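Long-range contact in ebony (Drosophila melanogaster, PDB 6DYM), which probably couples beta-alanine to biogenic amines such as dopamine, this chain being the C-terminal condensation domain of a nonribosomal peptide synthetase: residues 26-38 with 194-206. Numbering follows the deposited sequence.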
loop_
_atom_site.group_PDB
_atom_site.type_symbol
_atom_site.label_atom_id
_atom_site.label_comp_id
_atom_site.label_asym_id
_atom_site.label_seq_id
_atom_site.Cartn_x
_atom_site.Cartn_y
_atom_site.Cartn_z
ATOM N N TYR A 26 0.307 -10.903 -5.629
ATOM C CA TYR A 26 0.281 -12.362 -5.551
ATOM C C TYR A 26 1.615 -12.959 -5.979
ATOM O O TYR A 26 2.100 -12.682 -7.081
ATOM C CB TYR A 26 -0.845 -12.920 -6.418
ATOM C CG TYR A 26 -0.822 -14.426 -6.522
ATOM C CD1 TYR A 26 -1.315 -15.217 -5.493
ATOM C CD2 TYR A 26 -0.301 -15.057 -7.645
ATOM C CE1 TYR A 26 -1.294 -16.596 -5.581
ATOM C CE2 TYR A 26 -0.273 -16.434 -7.741
ATOM C CZ TYR A 26 -0.772 -17.199 -6.708
ATOM O OH TYR A 26 -0.746 -18.572 -6.804
ATOM N N ASN A 27 2.198 -13.775 -5.091
ATOM C CA ASN A 27 3.525 -14.370 -5.235
ATOM C C ASN A 27 4.624 -13.320 -5.086
ATOM O O ASN A 27 5.679 -13.601 -4.508
ATOM C CB ASN A 27 3.666 -15.096 -6.576
ATOM C CG ASN A 27 3.164 -16.525 -6.524
ATOM O OD1 ASN A 27 2.980 -17.100 -5.450
ATOM N ND2 ASN A 27 2.933 -17.105 -7.693
ATOM N N LYS A 28 4.389 -12.105 -5.591
ATOM C CA LYS A 28 5.409 -11.060 -5.576
ATOM C C LYS A 28 5.663 -10.500 -4.180
ATOM O O LYS A 28 6.797 -10.103 -3.889
ATOM C CB LYS A 28 5.014 -9.900 -6.500
ATOM C CG LYS A 28 4.476 -10.261 -7.903
ATOM C CD LYS A 28 5.078 -11.521 -8.520
ATOM C CE LYS A 28 4.143 -12.106 -9.587
ATOM N NZ LYS A 28 2.706 -11.991 -9.187
ATOM N N ALA A 29 4.658 -10.493 -3.307
ATOM C CA ALA A 29 4.754 -9.737 -2.064
ATOM C C ALA A 29 5.777 -10.341 -1.104
ATOM O O ALA A 29 5.863 -11.562 -0.934
ATOM C CB ALA A 29 3.386 -9.650 -1.396
ATOM N N ASP A 30 6.548 -9.465 -0.456
ATOM C CA ASP A 30 7.684 -9.912 0.339
ATOM C C ASP A 30 7.262 -10.605 1.630
ATOM O O ASP A 30 8.019 -11.433 2.144
ATOM C CB ASP A 30 8.598 -8.723 0.634
ATOM C CG ASP A 30 9.125 -8.066 -0.638
ATOM O OD1 ASP A 30 8.329 -7.414 -1.351
ATOM O OD2 ASP A 30 10.334 -8.209 -0.925
ATOM N N LEU A 31 6.076 -10.306 2.154
ATOM C CA LEU A 31 5.611 -10.957 3.374
ATOM C C LEU A 31 4.833 -12.235 3.088
ATOM O O LEU A 31 5.053 -13.254 3.752
ATOM C CB LEU A 31 4.738 -9.996 4.180
ATOM C CG LEU A 31 5.469 -8.816 4.812
ATOM C CD1 LEU A 31 4.465 -7.911 5.506
ATOM C CD2 LEU A 31 6.540 -9.300 5.789
ATOM N N GLU A 32 3.932 -12.202 2.103
ATOM C CA GLU A 32 3.094 -13.359 1.804
ATOM C C GLU A 32 3.885 -14.543 1.264
ATOM O O GLU A 32 3.397 -15.675 1.346
ATOM C CB GLU A 32 2.006 -12.978 0.800
ATOM C CG GLU A 32 0.987 -12.006 1.344
ATOM C CD GLU A 32 1.327 -10.561 1.030
ATOM O OE1 GLU A 32 2.390 -10.081 1.482
ATOM O OE2 GLU A 32 0.528 -9.904 0.330
ATOM N N GLN A 33 5.082 -14.315 0.710
ATOM C CA GLN A 33 5.876 -15.433 0.209
ATOM C C GLN A 33 6.250 -16.394 1.328
ATOM O O GLN A 33 6.497 -17.578 1.073
ATOM C CB GLN A 33 7.137 -14.922 -0.487
ATOM C CG GLN A 33 8.142 -14.290 0.457
ATOM C CD GLN A 33 9.392 -13.795 -0.249
ATOM O OE1 GLN A 33 9.944 -14.474 -1.114
ATOM N NE2 GLN A 33 9.832 -12.597 0.111
ATOM N N TRP A 34 6.296 -15.910 2.567
ATOM C CA TRP A 34 6.645 -16.750 3.701
ATOM C C TRP A 34 5.438 -17.439 4.317
ATOM O O TRP A 34 5.613 -18.321 5.166
ATOM C CB TRP A 34 7.382 -15.915 4.755
ATOM C CG TRP A 34 8.552 -15.178 4.172
ATOM C CD1 TRP A 34 8.682 -13.828 4.025
ATOM C CD2 TRP A 34 9.748 -15.757 3.636
ATOM N NE1 TRP A 34 9.890 -13.530 3.434
ATOM C CE2 TRP A 34 10.562 -14.697 3.186
ATOM C CE3 TRP A 34 10.210 -17.070 3.493
ATOM C CZ2 TRP A 34 11.813 -14.910 2.604
ATOM C CZ3 TRP A 34 11.450 -17.279 2.917
ATOM C CH2 TRP A 34 12.239 -16.204 2.480
ATOM N N LEU A 35 4.228 -17.070 3.904
ATOM C CA LEU A 35 3.008 -17.720 4.360
ATOM C C LEU A 35 2.576 -18.863 3.454
ATOM O O LEU A 35 1.548 -19.495 3.727
ATOM C CB LEU A 35 1.870 -16.699 4.469
ATOM C CG LEU A 35 2.097 -15.499 5.386
ATOM C CD1 LEU A 35 0.929 -14.523 5.293
ATOM C CD2 LEU A 35 2.301 -15.961 6.814
ATOM N N LYS A 36 3.324 -19.137 2.388
ATOM C CA LYS A 36 2.993 -20.250 1.511
ATOM C C LYS A 36 3.107 -21.569 2.276
ATOM O O LYS A 36 3.995 -21.723 3.124
ATOM C CB LYS A 36 3.918 -20.266 0.291
ATOM C CG LYS A 36 3.685 -19.122 -0.690
ATOM C CD LYS A 36 4.568 -19.256 -1.931
ATOM C CE LYS A 36 4.710 -17.925 -2.658
ATOM N NZ LYS A 36 3.396 -17.239 -2.842
ATOM N N PRO A 37 2.216 -22.536 2.020
ATOM C CA PRO A 37 1.128 -22.401 1.051
ATOM C C PRO A 37 -0.151 -21.870 1.689
ATOM O O PRO A 37 -0.204 -21.673 2.903
ATOM C CB PRO A 37 0.937 -23.832 0.550
ATOM C CG PRO A 37 1.469 -24.718 1.678
ATOM C CD PRO A 37 2.188 -23.850 2.683
ATOM N N GLY A 38 -1.170 -21.637 0.878
ATOM C CA GLY A 38 -2.449 -21.189 1.367
ATOM C C GLY A 38 -2.792 -19.735 1.106
ATOM O O GLY A 38 -3.712 -19.216 1.749
ATOM N N SER A 194 4.190 -18.704 16.979
ATOM C CA SER A 194 5.064 -18.949 15.844
ATOM C C SER A 194 5.514 -17.632 15.217
ATOM O O SER A 194 4.911 -16.576 15.423
ATOM C CB SER A 194 4.357 -19.810 14.795
ATOM O OG SER A 194 3.334 -19.073 14.142
ATOM N N ARG A 195 6.594 -17.709 14.439
ATOM C CA ARG A 195 7.037 -16.557 13.670
ATOM C C ARG A 195 6.684 -16.782 12.206
ATOM O O ARG A 195 7.423 -17.477 11.494
ATOM C CB ARG A 195 8.539 -16.317 13.847
ATOM C CG ARG A 195 8.942 -16.235 15.317
ATOM C CD ARG A 195 10.444 -16.048 15.524
ATOM N NE ARG A 195 11.208 -17.247 15.196
ATOM C CZ ARG A 195 12.212 -17.283 14.324
ATOM N NH1 ARG A 195 12.590 -16.177 13.692
ATOM N NH2 ARG A 195 12.846 -18.426 14.086
ATOM N N PRO A 196 5.569 -16.233 11.717
ATOM C CA PRO A 196 5.107 -16.578 10.359
ATOM C C PRO A 196 6.075 -16.186 9.257
ATOM O O PRO A 196 6.086 -16.836 8.203
ATOM C CB PRO A 196 3.775 -15.821 10.237
ATOM C CG PRO A 196 3.830 -14.751 11.288
ATOM C CD PRO A 196 4.650 -15.317 12.410
ATOM N N PHE A 197 6.885 -15.143 9.457
ATOM C CA PHE A 197 7.942 -14.779 8.520
ATOM C C PHE A 197 9.319 -15.206 9.021
ATOM O O PHE A 197 10.331 -14.620 8.624
ATOM C CB PHE A 197 7.919 -13.274 8.239
ATOM C CG PHE A 197 6.539 -12.670 8.256
ATOM C CD1 PHE A 197 5.599 -13.023 7.297
ATOM C CD2 PHE A 197 6.180 -11.749 9.231
ATOM C CE1 PHE A 197 4.322 -12.475 7.311
ATOM C CE2 PHE A 197 4.899 -11.195 9.252
ATOM C CZ PHE A 197 3.970 -11.563 8.292
ATOM N N GLY A 198 9.374 -16.235 9.878
ATOM C CA GLY A 198 10.626 -16.598 10.526
ATOM C C GLY A 198 11.698 -17.089 9.573
ATOM O O GLY A 198 12.892 -16.951 9.853
ATOM N N ASP A 199 11.298 -17.661 8.436
ATOM C CA ASP A 199 12.261 -18.125 7.442
ATOM C C ASP A 199 12.834 -17.000 6.584
ATOM O O ASP A 199 13.725 -17.262 5.768
ATOM C CB ASP A 199 11.614 -19.175 6.531
ATOM C CG ASP A 199 11.347 -20.490 7.248
ATOM O OD1 ASP A 199 12.132 -20.858 8.149
ATOM O OD2 ASP A 199 10.349 -21.158 6.907
ATOM N N ALA A 200 12.351 -15.768 6.734
ATOM C CA ALA A 200 12.877 -14.667 5.944
ATOM C C ALA A 200 14.293 -14.314 6.401
ATOM O O ALA A 200 14.641 -14.503 7.569
ATOM C CB ALA A 200 11.967 -13.446 6.060
ATOM N N PRO A 201 15.136 -13.808 5.498
ATOM C CA PRO A 201 16.484 -13.404 5.909
ATOM C C PRO A 201 16.429 -12.231 6.876
ATOM O O PRO A 201 15.458 -11.472 6.921
ATOM C CB PRO A 201 17.163 -13.011 4.591
ATOM C CG PRO A 201 16.032 -12.673 3.675
ATOM C CD PRO A 201 14.909 -13.593 4.059
ATOM N N ASP A 202 17.498 -12.092 7.665
ATOM C CA ASP A 202 17.581 -10.992 8.621
ATOM C C ASP A 202 17.464 -9.635 7.946
ATOM O O ASP A 202 17.048 -8.664 8.587
ATOM C CB ASP A 202 18.897 -11.061 9.399
ATOM C CG ASP A 202 18.866 -12.091 10.509
ATOM O OD1 ASP A 202 17.930 -12.915 10.530
ATOM O OD2 ASP A 202 19.782 -12.082 11.356
ATOM N N GLU A 203 17.798 -9.556 6.660
ATOM C CA GLU A 203 17.846 -8.296 5.940
ATOM C C GLU A 203 16.482 -7.828 5.454
ATOM O O GLU A 203 16.371 -6.686 4.992
ATOM C CB GLU A 203 18.807 -8.422 4.751
ATOM C CG GLU A 203 20.277 -8.630 5.154
ATOM C CD GLU A 203 20.575 -10.023 5.716
ATOM O OE1 GLU A 203 19.909 -10.997 5.299
ATOM O OE2 GLU A 203 21.475 -10.141 6.583
ATOM N N GLN A 204 15.446 -8.661 5.537
ATOM C CA GLN A 204 14.119 -8.229 5.112
ATOM C C GLN A 204 13.477 -7.416 6.227
ATOM O O GLN A 204 13.242 -7.933 7.328
ATOM C CB GLN A 204 13.232 -9.411 4.741
ATOM C CG GLN A 204 11.843 -8.958 4.305
ATOM C CD GLN A 204 10.988 -10.081 3.762
ATOM O OE1 GLN A 204 11.475 -11.183 3.515
ATOM N NE2 GLN A 204 9.701 -9.806 3.571
ATOM N N ARG A 205 13.178 -6.153 5.932
ATOM C CA ARG A 205 12.617 -5.223 6.897
ATOM C C ARG A 205 11.184 -4.856 6.529
ATOM O O ARG A 205 10.747 -5.005 5.386
ATOM C CB ARG A 205 13.464 -3.943 6.989
ATOM C CG ARG A 205 14.951 -4.162 6.730
ATOM C CD ARG A 205 15.563 -5.045 7.808
ATOM N NE ARG A 205 15.444 -4.434 9.128
ATOM C CZ ARG A 205 15.932 -4.960 10.247
ATOM N NH1 ARG A 205 16.578 -6.114 10.209
ATOM N NH2 ARG A 205 15.773 -4.329 11.401
ATOM N N ALA A 206 10.448 -4.403 7.537
ATOM C CA ALA A 206 9.227 -3.628 7.359
ATOM C C ALA A 206 9.517 -2.256 7.940
ATOM O O ALA A 206 9.929 -2.149 9.101
ATOM C CB ALA A 206 8.031 -4.276 8.057
#
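Trp34 and Phe197 form the nearest CA pair, 5.4 Å apart; from there the segments diverge to 8.2 Å between the CA atoms of Asp30 and Gln204. Residues 30-34 have helical backbone angles, whereas 195-204 is folded by three type I turns, and every hydrogen bond across the contact uses a side chain. With CG anti to the backbone N (chi1 180°) and the chain extended, Gln204 sends NE2 to Asp30 O (2.7 Å, 162° at the hydrogen), arriving above that carbonyl's plane, while Gln33 NE2 reaches the same oxygen from the opposite face. Gln204 OE1 accepts from Trp34 NE1 at 2.8 Å and 150°. Both bonds together fix the amide's flip. Ala200 CB sits 3.6 Å from the centroid of the five-membered Trp34 ring, a CH-pi contact; Gln33 CG lies toward the rim of the opposite face. Phe197 is sandwiched too: Leu31 CD2 lies 4.0 Å from its ring centroid, almost on the normal, with Pro196 CG over the opposite face. Leu35 CD2 meets Pro196 CB at 3.7 Å. At Trp34, a change to alanine would probably leave Gln204 OE1 without this donor and open a gap beside Ala200 CB. Strand order 1-2-3-4-5-7-6, with 119-127 and 158-163 the one parallel pair, is consistent with a GNAT-like fold, in which this contact joins the loop between the first two helices to the connection between the last two strands.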